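Local coordinates for protein endoglucanase A (Clostridium cellulolyticum, PDB 1EDG) that hydrolyses internal beta-1,4-glucosidic bonds of cellulose as the catalytic domain of a family 5 endoglucanase, at residues A[130-134]-A[168-174]; A[178-182]-A[224-230]; A[37-43]-A[53-58]; A[305-310]-A[322-326]. All blocks are in the same frame, centred on the assembly; numbering follows the deposited sequence.

Interaction 1 (A[130-134]-A[168-174])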
# COMPACT_ATOMS: atom_id res chain seq x y z
N GLY A 130 3.94 -8.28 18.22
CA GLY A 130 2.88 -7.54 17.55
C GLY A 130 1.54 -8.25 17.61
O GLY A 130 1.10 -8.66 18.69
N TYR A 131 0.89 -8.41 16.46
CA TYR A 131 -0.40 -9.09 16.39
C TYR A 131 -0.28 -10.33 15.51
O TYR A 131 0.70 -10.47 14.77
CB TYR A 131 -1.50 -8.14 15.87
CG TYR A 131 -1.41 -7.78 14.39
CD1 TYR A 131 -0.63 -6.71 13.95
CD2 TYR A 131 -2.09 -8.53 13.43
CE1 TYR A 131 -0.52 -6.40 12.59
CE2 TYR A 131 -1.98 -8.23 12.07
CZ TYR A 131 -1.19 -7.17 11.66
OH TYR A 131 -1.07 -6.89 10.32
N PHE A 132 -1.23 -11.25 15.63
CA PHE A 132 -1.25 -12.46 14.81
C PHE A 132 -2.73 -12.77 14.69
O PHE A 132 -3.41 -12.99 15.69
CB PHE A 132 -0.49 -13.61 15.49
CG PHE A 132 -0.20 -14.76 14.57
CD1 PHE A 132 0.93 -14.75 13.76
CD2 PHE A 132 -1.07 -15.84 14.48
CE1 PHE A 132 1.19 -15.80 12.87
CE2 PHE A 132 -0.82 -16.90 13.59
CZ PHE A 132 0.32 -16.87 12.78
N PRO A 133 -3.25 -12.77 13.46
CA PRO A 133 -4.67 -13.02 13.16
C PRO A 133 -5.20 -14.45 13.31
O PRO A 133 -5.52 -15.10 12.31
CB PRO A 133 -4.80 -12.52 11.72
CG PRO A 133 -3.49 -12.91 11.13
CD PRO A 133 -2.50 -12.51 12.21
N SER A 134 -5.30 -14.92 14.54
CA SER A 134 -5.85 -16.24 14.84
C SER A 134 -6.48 -16.11 16.23
O SER A 134 -6.04 -15.27 17.03
CB SER A 134 -4.80 -17.35 14.79
OG SER A 134 -3.96 -17.35 15.93
N MET A 168 -3.70 -2.11 9.01
CA MET A 168 -2.78 -3.24 8.86
C MET A 168 -2.34 -3.34 7.41
O MET A 168 -3.03 -2.86 6.51
CB MET A 168 -3.46 -4.56 9.26
CG MET A 168 -3.88 -4.62 10.72
SD MET A 168 -4.85 -6.08 11.13
CE MET A 168 -6.46 -5.56 10.51
N ASN A 169 -1.20 -3.99 7.19
CA ASN A 169 -0.64 -4.16 5.86
C ASN A 169 -1.14 -5.42 5.15
O ASN A 169 -2.06 -5.37 4.33
CB ASN A 169 0.90 -4.14 5.95
CG ASN A 169 1.57 -4.38 4.61
OD1 ASN A 169 1.24 -3.72 3.62
ND2 ASN A 169 2.50 -5.32 4.57
N GLU A 170 -0.51 -6.56 5.44
CA GLU A 170 -0.89 -7.84 4.86
C GLU A 170 -1.12 -8.87 5.97
O GLU A 170 -0.37 -9.84 6.09
CB GLU A 170 0.19 -8.33 3.87
CG GLU A 170 0.33 -7.46 2.62
CD GLU A 170 1.38 -7.95 1.64
OE1 GLU A 170 2.17 -8.86 1.96
OE2 GLU A 170 1.43 -7.42 0.51
N PRO A 171 -2.15 -8.66 6.80
CA PRO A 171 -2.43 -9.60 7.91
C PRO A 171 -2.62 -11.01 7.34
O PRO A 171 -3.37 -11.22 6.38
CB PRO A 171 -3.70 -9.02 8.54
CG PRO A 171 -4.38 -8.36 7.38
CD PRO A 171 -3.25 -7.70 6.63
N ARG A 172 -1.91 -11.98 7.91
CA ARG A 172 -1.96 -13.34 7.40
C ARG A 172 -1.41 -14.31 8.44
O ARG A 172 -0.87 -13.90 9.46
CB ARG A 172 -1.09 -13.41 6.14
CG ARG A 172 0.40 -13.15 6.42
CD ARG A 172 1.19 -12.85 5.16
NE ARG A 172 2.62 -12.75 5.42
CZ ARG A 172 3.23 -11.69 5.95
NH1 ARG A 172 2.54 -10.61 6.29
NH2 ARG A 172 4.54 -11.71 6.14
N LEU A 173 -1.51 -15.61 8.13
CA LEU A 173 -1.00 -16.64 9.02
C LEU A 173 0.46 -16.95 8.65
O LEU A 173 0.73 -17.86 7.87
CB LEU A 173 -1.85 -17.91 8.92
CG LEU A 173 -3.30 -17.79 9.40
CD1 LEU A 173 -4.06 -19.06 9.08
CD2 LEU A 173 -3.33 -17.49 10.90
N VAL A 174 1.38 -16.17 9.19
CA VAL A 174 2.81 -16.35 8.91
C VAL A 174 3.23 -17.76 9.29
O VAL A 174 2.92 -18.24 10.38
CB VAL A 174 3.68 -15.33 9.67
CG1 VAL A 174 5.14 -15.51 9.31
CG2 VAL A 174 3.24 -13.91 9.35
O HOH W 1 0.48 -4.69 9.70

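Interaction 2 (A[178-182]-A[224-230])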
# COMPACT_ATOMS: atom_id res chain seq x y z
N ASN A 178 -1.03 -21.74 3.95
CA ASN A 178 -1.84 -20.79 3.20
C ASN A 178 -1.53 -19.36 3.63
O ASN A 178 -2.42 -18.52 3.71
CB ASN A 178 -3.33 -21.07 3.41
CG ASN A 178 -3.72 -22.46 2.99
OD1 ASN A 178 -4.22 -23.25 3.80
ND2 ASN A 178 -3.48 -22.79 1.73
N GLU A 179 -0.26 -19.09 3.91
CA GLU A 179 0.15 -17.75 4.33
C GLU A 179 -0.07 -16.71 3.23
O GLU A 179 -0.49 -15.58 3.52
CB GLU A 179 1.63 -17.76 4.72
CG GLU A 179 2.18 -16.39 5.12
CD GLU A 179 3.68 -16.38 5.37
OE1 GLU A 179 4.29 -17.45 5.54
OE2 GLU A 179 4.26 -15.27 5.41
N TRP A 180 0.17 -17.09 1.98
CA TRP A 180 0.06 -16.16 0.87
C TRP A 180 -1.20 -16.16 0.02
O TRP A 180 -1.26 -15.46 -1.00
CB TRP A 180 1.31 -16.28 -0.01
CG TRP A 180 2.56 -16.00 0.77
CD1 TRP A 180 3.50 -16.92 1.16
CD2 TRP A 180 2.99 -14.74 1.30
NE1 TRP A 180 4.47 -16.30 1.91
CE2 TRP A 180 4.18 -14.96 2.01
CE3 TRP A 180 2.46 -13.44 1.25
CZ2 TRP A 180 4.87 -13.94 2.67
CZ3 TRP A 180 3.15 -12.42 1.90
CH2 TRP A 180 4.34 -12.68 2.60
N TRP A 181 -2.23 -16.89 0.45
CA TRP A 181 -3.47 -16.93 -0.31
C TRP A 181 -4.61 -17.47 0.54
O TRP A 181 -4.45 -18.49 1.21
CB TRP A 181 -3.31 -17.76 -1.58
CG TRP A 181 -2.95 -19.20 -1.34
CD1 TRP A 181 -1.83 -19.68 -0.72
CD2 TRP A 181 -3.71 -20.35 -1.73
NE1 TRP A 181 -1.84 -21.05 -0.71
CE2 TRP A 181 -2.99 -21.49 -1.33
CE3 TRP A 181 -4.94 -20.52 -2.39
CZ2 TRP A 181 -3.44 -22.79 -1.56
CZ3 TRP A 181 -5.39 -21.82 -2.62
CH2 TRP A 181 -4.64 -22.93 -2.21
N PRO A 182 -5.76 -16.79 0.52
CA PRO A 182 -6.93 -17.22 1.30
C PRO A 182 -7.67 -18.43 0.72
O PRO A 182 -8.63 -18.28 -0.05
CB PRO A 182 -7.80 -15.96 1.31
CG PRO A 182 -7.51 -15.34 -0.01
CD PRO A 182 -6.01 -15.49 -0.13
N TYR A 224 -7.67 -10.65 3.94
CA TYR A 224 -6.56 -11.59 4.13
C TYR A 224 -5.40 -11.33 3.15
O TYR A 224 -5.60 -11.34 1.93
CB TYR A 224 -7.06 -13.04 4.00
CG TYR A 224 -6.07 -14.08 4.46
CD1 TYR A 224 -5.95 -14.40 5.81
CD2 TYR A 224 -5.23 -14.73 3.56
CE1 TYR A 224 -5.01 -15.34 6.25
CE2 TYR A 224 -4.29 -15.66 3.98
CZ TYR A 224 -4.18 -15.96 5.33
OH TYR A 224 -3.21 -16.84 5.74
N VAL A 225 -4.21 -11.10 3.71
CA VAL A 225 -2.96 -10.81 2.98
C VAL A 225 -3.12 -9.67 1.96
O VAL A 225 -2.32 -9.55 1.03
CB VAL A 225 -2.35 -12.04 2.25
CG1 VAL A 225 -0.86 -11.84 2.01
CG2 VAL A 225 -2.52 -13.26 3.07
N ALA A 226 -4.13 -8.83 2.17
CA ALA A 226 -4.44 -7.71 1.28
C ALA A 226 -4.64 -8.17 -0.17
O ALA A 226 -4.42 -7.41 -1.11
CB ALA A 226 -3.35 -6.63 1.35
N SER A 227 -5.05 -9.42 -0.36
CA SER A 227 -5.27 -9.92 -1.72
C SER A 227 -6.64 -9.49 -2.24
O SER A 227 -7.54 -9.13 -1.46
CB SER A 227 -5.15 -11.45 -1.77
OG SER A 227 -6.18 -12.08 -1.03
N PRO A 228 -6.81 -9.45 -3.57
CA PRO A 228 -8.11 -9.06 -4.13
C PRO A 228 -9.19 -10.02 -3.62
O PRO A 228 -10.27 -9.58 -3.22
CB PRO A 228 -7.88 -9.21 -5.63
CG PRO A 228 -6.43 -8.86 -5.79
CD PRO A 228 -5.80 -9.62 -4.63
N ASP A 229 -8.88 -11.32 -3.60
CA ASP A 229 -9.82 -12.33 -3.12
C ASP A 229 -10.13 -12.17 -1.63
O ASP A 229 -11.23 -12.49 -1.19
CB ASP A 229 -9.30 -13.74 -3.39
CG ASP A 229 -9.40 -14.13 -4.86
OD1 ASP A 229 -10.27 -13.58 -5.57
OD2 ASP A 229 -8.61 -14.98 -5.30
N GLY A 230 -9.16 -11.68 -0.87
CA GLY A 230 -9.39 -11.46 0.55
C GLY A 230 -10.42 -10.37 0.78
O GLY A 230 -11.12 -10.36 1.80

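Interaction 3 (A[37-43]-A[53-58])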
# COMPACT_ATOMS: atom_id res chain seq x y z
N ASN A 37 11.03 -0.31 1.94
CA ASN A 37 12.20 -0.80 2.67
C ASN A 37 12.89 0.28 3.51
O ASN A 37 14.11 0.29 3.63
CB ASN A 37 13.22 -1.45 1.71
CG ASN A 37 12.82 -2.86 1.29
OD1 ASN A 37 11.71 -3.33 1.56
ND2 ASN A 37 13.73 -3.55 0.60
N THR A 38 12.09 1.15 4.11
CA THR A 38 12.60 2.24 4.94
C THR A 38 12.15 2.08 6.39
O THR A 38 12.73 1.27 7.12
CB THR A 38 12.18 3.59 4.34
OG1 THR A 38 12.55 3.60 2.96
CG2 THR A 38 12.87 4.76 5.03
N PHE A 39 11.09 2.77 6.81
CA PHE A 39 10.62 2.64 8.19
C PHE A 39 10.01 1.27 8.48
O PHE A 39 9.72 0.94 9.64
CB PHE A 39 9.63 3.76 8.53
CG PHE A 39 10.26 5.12 8.55
CD1 PHE A 39 11.16 5.47 9.55
CD2 PHE A 39 9.95 6.06 7.57
CE1 PHE A 39 11.75 6.74 9.58
CE2 PHE A 39 10.53 7.33 7.59
CZ PHE A 39 11.44 7.67 8.60
N ASP A 40 9.81 0.47 7.42
CA ASP A 40 9.27 -0.88 7.52
C ASP A 40 10.33 -1.95 7.84
O ASP A 40 10.00 -3.11 8.09
CB ASP A 40 8.47 -1.28 6.26
CG ASP A 40 9.15 -0.87 4.95
OD1 ASP A 40 9.45 0.33 4.79
OD2 ASP A 40 9.34 -1.72 4.06
N ALA A 41 11.61 -1.56 7.81
CA ALA A 41 12.69 -2.49 8.12
C ALA A 41 12.57 -2.90 9.60
O ALA A 41 12.32 -2.05 10.46
CB ALA A 41 14.04 -1.83 7.86
N PHE A 42 12.72 -4.19 9.88
CA PHE A 42 12.60 -4.67 11.26
C PHE A 42 13.80 -5.47 11.76
O PHE A 42 13.75 -6.05 12.84
CB PHE A 42 11.30 -5.47 11.45
CG PHE A 42 11.19 -6.68 10.58
CD1 PHE A 42 11.69 -7.90 11.00
CD2 PHE A 42 10.58 -6.60 9.33
CE1 PHE A 42 11.58 -9.03 10.19
CE2 PHE A 42 10.46 -7.72 8.53
CZ PHE A 42 10.96 -8.93 8.95
N ASN A 43 14.85 -5.53 10.96
CA ASN A 43 16.07 -6.24 11.32
C ASN A 43 17.22 -5.69 10.50
O ASN A 43 17.01 -4.79 9.68
CB ASN A 43 15.91 -7.76 11.14
CG ASN A 43 15.65 -8.17 9.70
OD1 ASN A 43 16.08 -7.51 8.75
ND2 ASN A 43 14.94 -9.27 9.53
N TYR A 53 17.20 1.83 11.88
CA TYR A 53 16.23 1.00 11.17
C TYR A 53 15.83 1.65 9.84
O TYR A 53 15.60 0.95 8.85
CB TYR A 53 15.00 0.73 12.05
CG TYR A 53 15.19 -0.40 13.04
CD1 TYR A 53 15.16 -1.73 12.62
CD2 TYR A 53 15.39 -0.15 14.40
CE1 TYR A 53 15.32 -2.78 13.52
CE2 TYR A 53 15.55 -1.19 15.31
CZ TYR A 53 15.52 -2.51 14.87
OH TYR A 53 15.68 -3.55 15.75
N GLU A 54 15.82 2.98 9.81
CA GLU A 54 15.46 3.71 8.59
C GLU A 54 16.40 3.45 7.41
O GLU A 54 15.96 3.40 6.26
CB GLU A 54 15.39 5.22 8.85
CG GLU A 54 15.06 6.02 7.58
CD GLU A 54 15.01 7.52 7.80
OE1 GLU A 54 15.30 8.00 8.92
OE2 GLU A 54 14.68 8.23 6.84
N THR A 55 17.69 3.30 7.70
CA THR A 55 18.70 3.07 6.67
C THR A 55 19.12 1.60 6.55
O THR A 55 19.80 1.22 5.60
CB THR A 55 19.94 3.93 6.94
OG1 THR A 55 20.46 3.61 8.24
CG2 THR A 55 19.58 5.40 6.92
N SER A 56 18.69 0.78 7.51
CA SER A 56 19.03 -0.63 7.53
C SER A 56 18.88 -1.36 6.19
O SER A 56 19.80 -2.06 5.74
CB SER A 56 18.21 -1.35 8.61
OG SER A 56 18.62 -2.70 8.72
N TRP A 57 17.71 -1.24 5.57
CA TRP A 57 17.46 -1.89 4.29
C TRP A 57 17.57 -0.92 3.11
O TRP A 57 17.92 -1.33 2.00
CB TRP A 57 16.06 -2.51 4.25
CG TRP A 57 15.80 -3.62 5.23
CD1 TRP A 57 16.70 -4.18 6.09
CD2 TRP A 57 14.56 -4.30 5.43
NE1 TRP A 57 16.08 -5.18 6.82
CE2 TRP A 57 14.77 -5.27 6.43
CE3 TRP A 57 13.28 -4.19 4.85
CZ2 TRP A 57 13.76 -6.13 6.88
CZ3 TRP A 57 12.27 -5.04 5.29
CH2 TRP A 57 12.52 -6.00 6.30
N SER A 58 17.25 0.35 3.34
CA SER A 58 17.28 1.36 2.29
C SER A 58 18.69 1.83 1.95
O SER A 58 18.99 2.12 0.79
CB SER A 58 16.44 2.56 2.70
OG SER A 58 17.02 3.21 3.81
O HOH W 2 15.71 0.50 5.91
O HOH W 3 16.22 -1.91 -0.27

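Interaction 4 (A[305-310]-A[322-326])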
# COMPACT_ATOMS: atom_id res chain seq x y z
N ILE A 305 -5.14 0.29 -4.74
CA ILE A 305 -4.16 -0.78 -4.92
C ILE A 305 -2.90 -0.13 -4.31
O ILE A 305 -2.22 0.67 -4.96
CB ILE A 305 -3.94 -1.13 -6.42
CG1 ILE A 305 -5.21 -1.77 -7.00
CG2 ILE A 305 -2.76 -2.10 -6.57
CD1 ILE A 305 -5.14 -2.07 -8.49
N GLY A 306 -2.69 -0.41 -3.02
CA GLY A 306 -1.58 0.16 -2.29
C GLY A 306 -0.19 -0.28 -2.69
O GLY A 306 0.80 0.34 -2.29
N GLU A 307 -0.10 -1.39 -3.42
CA GLU A 307 1.19 -1.90 -3.88
C GLU A 307 1.05 -2.60 -5.23
O GLU A 307 0.15 -3.44 -5.42
CB GLU A 307 1.81 -2.90 -2.88
CG GLU A 307 2.26 -2.30 -1.56
CD GLU A 307 3.02 -3.30 -0.69
OE1 GLU A 307 3.60 -4.27 -1.22
OE2 GLU A 307 3.05 -3.09 0.53
N CYS A 308 1.92 -2.23 -6.16
CA CYS A 308 1.97 -2.83 -7.49
C CYS A 308 3.37 -2.56 -8.07
O CYS A 308 4.14 -1.79 -7.49
CB CYS A 308 0.87 -2.29 -8.41
SG CYS A 308 0.97 -0.53 -8.79
N GLY A 309 3.71 -3.24 -9.16
CA GLY A 309 5.01 -3.03 -9.77
C GLY A 309 5.52 -4.31 -10.42
O GLY A 309 4.89 -5.36 -10.33
N ALA A 310 6.67 -4.20 -11.09
CA ALA A 310 7.29 -5.34 -11.75
C ALA A 310 8.80 -5.22 -11.54
O ALA A 310 9.38 -4.15 -11.72
CB ALA A 310 6.96 -5.34 -13.24
N TYR A 322 3.58 -3.05 -19.61
CA TYR A 322 2.83 -3.65 -18.51
C TYR A 322 2.33 -2.59 -17.51
O TYR A 322 1.14 -2.56 -17.19
CB TYR A 322 3.68 -4.71 -17.79
CG TYR A 322 3.11 -5.20 -16.47
CD1 TYR A 322 2.10 -6.16 -16.42
CD2 TYR A 322 3.59 -4.70 -15.26
CE1 TYR A 322 1.58 -6.61 -15.20
CE2 TYR A 322 3.09 -5.13 -14.04
CZ TYR A 322 2.09 -6.09 -14.01
OH TYR A 322 1.61 -6.51 -12.79
N MET A 323 3.21 -1.72 -17.03
CA MET A 323 2.79 -0.71 -16.07
C MET A 323 1.78 0.28 -16.64
O MET A 323 0.84 0.70 -15.95
CB MET A 323 3.98 0.03 -15.45
CG MET A 323 4.83 -0.83 -14.50
SD MET A 323 3.86 -1.72 -13.22
CE MET A 323 3.14 -0.36 -12.29
N SER A 324 1.96 0.66 -17.91
CA SER A 324 1.03 1.59 -18.58
C SER A 324 -0.38 0.99 -18.66
O SER A 324 -1.36 1.66 -18.33
CB SER A 324 1.53 1.95 -19.99
OG SER A 324 2.71 2.74 -19.93
N TYR A 325 -0.44 -0.26 -19.11
CA TYR A 325 -1.70 -0.98 -19.24
C TYR A 325 -2.37 -1.18 -17.87
O TYR A 325 -3.58 -0.98 -17.72
CB TYR A 325 -1.43 -2.34 -19.90
CG TYR A 325 -2.66 -3.19 -20.16
CD1 TYR A 325 -3.41 -3.03 -21.32
CD2 TYR A 325 -3.04 -4.19 -19.26
CE1 TYR A 325 -4.51 -3.85 -21.58
CE2 TYR A 325 -4.13 -5.01 -19.51
CZ TYR A 325 -4.86 -4.84 -20.68
OH TYR A 325 -5.93 -5.67 -20.93
N TYR A 326 -1.57 -1.57 -16.88
CA TYR A 326 -2.04 -1.79 -15.52
C TYR A 326 -2.72 -0.52 -14.97
O TYR A 326 -3.86 -0.56 -14.50
CB TYR A 326 -0.85 -2.20 -14.62
CG TYR A 326 -1.21 -2.70 -13.23
CD1 TYR A 326 -1.65 -1.81 -12.24
CD2 TYR A 326 -1.08 -4.05 -12.90
CE1 TYR A 326 -1.95 -2.26 -10.96
CE2 TYR A 326 -1.38 -4.51 -11.62
CZ TYR A 326 -1.81 -3.61 -10.65
OH TYR A 326 -2.09 -4.04 -9.37
O HOH W 4 1.77 -5.05 -10.40

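Interaction 1 (A[130-134]-A[168-174])
Y131 (chi1 p) has its CA-CB bond toward 168-174. M168 is m, t, m along its side chain, which lays SD obliquely beside the Y131 ring. M168 SD sits 4.2 Å from the Y131 ring centroid, a Met-aromatic contact. P171 CB meets the edge of the same ring, 3.8 Å from Y131 OH. One water joins Y131 OH (2.8 Å) to N169 N (3.1 Å), where the water accepts from the amide. F132 is t, which brings its ring to L173 and V174: CE2 of F132 is 3.7 Å from CD2 of L173. P133 centres an inverse gamma turn and its CG lies 3.3 Å from R172 O. R172 points its CB away and stays extended through chi2 and chi3 (both t); NH1 donates to E170 O at 3.0 Å and NE pairs with E179. Packing joins the loops after strands 116-120 and 163-166, neighbours in the TIM barrel. The N169-E170 pair after the fourth strand matches the Asn-Glu motif of family 5, whose glutamate is probably the acid/base.

Interaction 2 (A[178-182]-A[224-230])
Y224 starts the contact with its CA-CB bond toward 178-182. Its OH donates to N178 O at 2.8 Å and accepts from the backbone of L173. P182 CB sits obliquely to the ring, 3.6 Å from Y224 CD2. V225 follows, in a left-handed backbone conformation (phi 51°, psi 23°). Its CG1 reaches W180 CE3 at 3.8 Å, and its CG2 lies 3.1 Å from E179 O. The next contact comes from S227, the N-cap of helix 228-232. S227 OG donates to Y224 O (3.1 Å) and accepts from G230 N (3.0 Å), while P182 CD packs on that OG at 3.5 Å. Further on, D229 CB and G230 N each lie 4.1 Å from P182 CG. The loop after strand 163-166 is thereby held against the start of the loop after strand 219-222. The chemistry is mostly apolar, through P182, V225 and Y224, with one direct hydrogen bond, Y224 OH to N178 O. The polar cost is E179 O and W181 N, buried without a partner.

Interaction 3 (A[37-43]-A[53-58])
Two direct hydrogen bonds hold N43 to the end of the short, weakly bonded helix 53-56. S56 OG donates to N43 O at 2.8 Å, and W57 NE1 donates to N43 OD1 at 3.0 Å. Water adds to this. One water accepts from W57 N (2.7 Å) and lies 2.8 Å from N37 O and 3.0 Å from Y53 O, with more acceptors in reach than it has protons. Another accepts from N37 ND2 (3.1 Å) and donates to W57 O (2.9 Å). T38 to A41 is a type I turn (A41 N to T38 O, 3.1 Å), and D40 OD1 also accepts from T38 N at 2.8 Å. W57 is the hub of the packing. A41 CA sits 3.6 Å from the centroid of the W57 six-membered ring, almost on the normal, a CH-pi contact. The W57 edge faces the F42 ring in an offset edge-to-face pair, with centroids 5.3 Å apart and planes at 68°. Farther out, E54 CG lies over one face of the F39 ring, while the E54 carboxylate bonds T62 and pairs with R102. T38 CG2 touches E54 CG at 3.6 Å. The Y53 ring edge meets the F42-N43 backbone, with CE1 3.6 Å from F42 C. The arrangement closes part of the loop after strand 32-34, at the C-terminal end of the first barrel strand. That is the catalytic end in TIM-barrel glycosidases.

Interaction 4 (A[305-310]-A[322-326])
This contact belongs to the beta-alpha-beta unit of strand 303-308, helix 316-332 and strand 336-339 in the TIM barrel. The axes of 305-308 and 322-326 run nearly antiparallel, at 167°, with a closest approach of 12.2 Å. Side chains fill that gap. Y326 points at the strand, and its OH lies 3.5 Å from I305 CG2 and 3.6 Å from C308 CB. That hydroxyl is bonded to A255 O on the neighbouring loop. C308 SG lies obliquely 4.8 Å from the Y326 ring centroid, a Cys sulfur-aromatic contact. C308 SG also meets M323 CE at 4.1 Å. All three chi angles of M323 are m, and its SD comes 3.9 Å from G309 CA. The phi/psi pair of G309 (148°/176°) calls for glycine, because a CB would jam against the preceding carbonyl O. Beyond it, A310 CB packs on Y322 CE2 at 4.0 Å. A water accepts from G309 N (2.9 Å) and donates to Y322 OH (2.8 Å), while Y322 OH also bonds C257. On the other side of the strand, E307 points away from the helix. It pairs with R79 and bonds Y256, and it probably is the nucleophile of this family. The strand therefore divides its chemistry: a charged residue is presented to the barrel centre, while the helix side is held by sulfur, aromatic and aliphatic contacts plus one water bridge.

Overall arrangement
From the N terminus, interaction 3 comes first and closes part of the loop after strand 32-34. Interaction 1 then spans helix 138-155 and strand 163-166, joining the loops after the third and fourth strands. Interaction 2 opens later in that fourth loop and reaches past helix 187-209 to the loop after strand 219-222. Interaction 4 closes the turn from strand 303-308 into helix 316-332. All four run in series, so none nests or crosses. Interactions 1 and 2 touch through the R172-E179 salt bridge. Interactions 1 and 4 lie on opposite sides of the chain centre, yet E170 and E307 approach each other there. Interaction 3 touches none of the others.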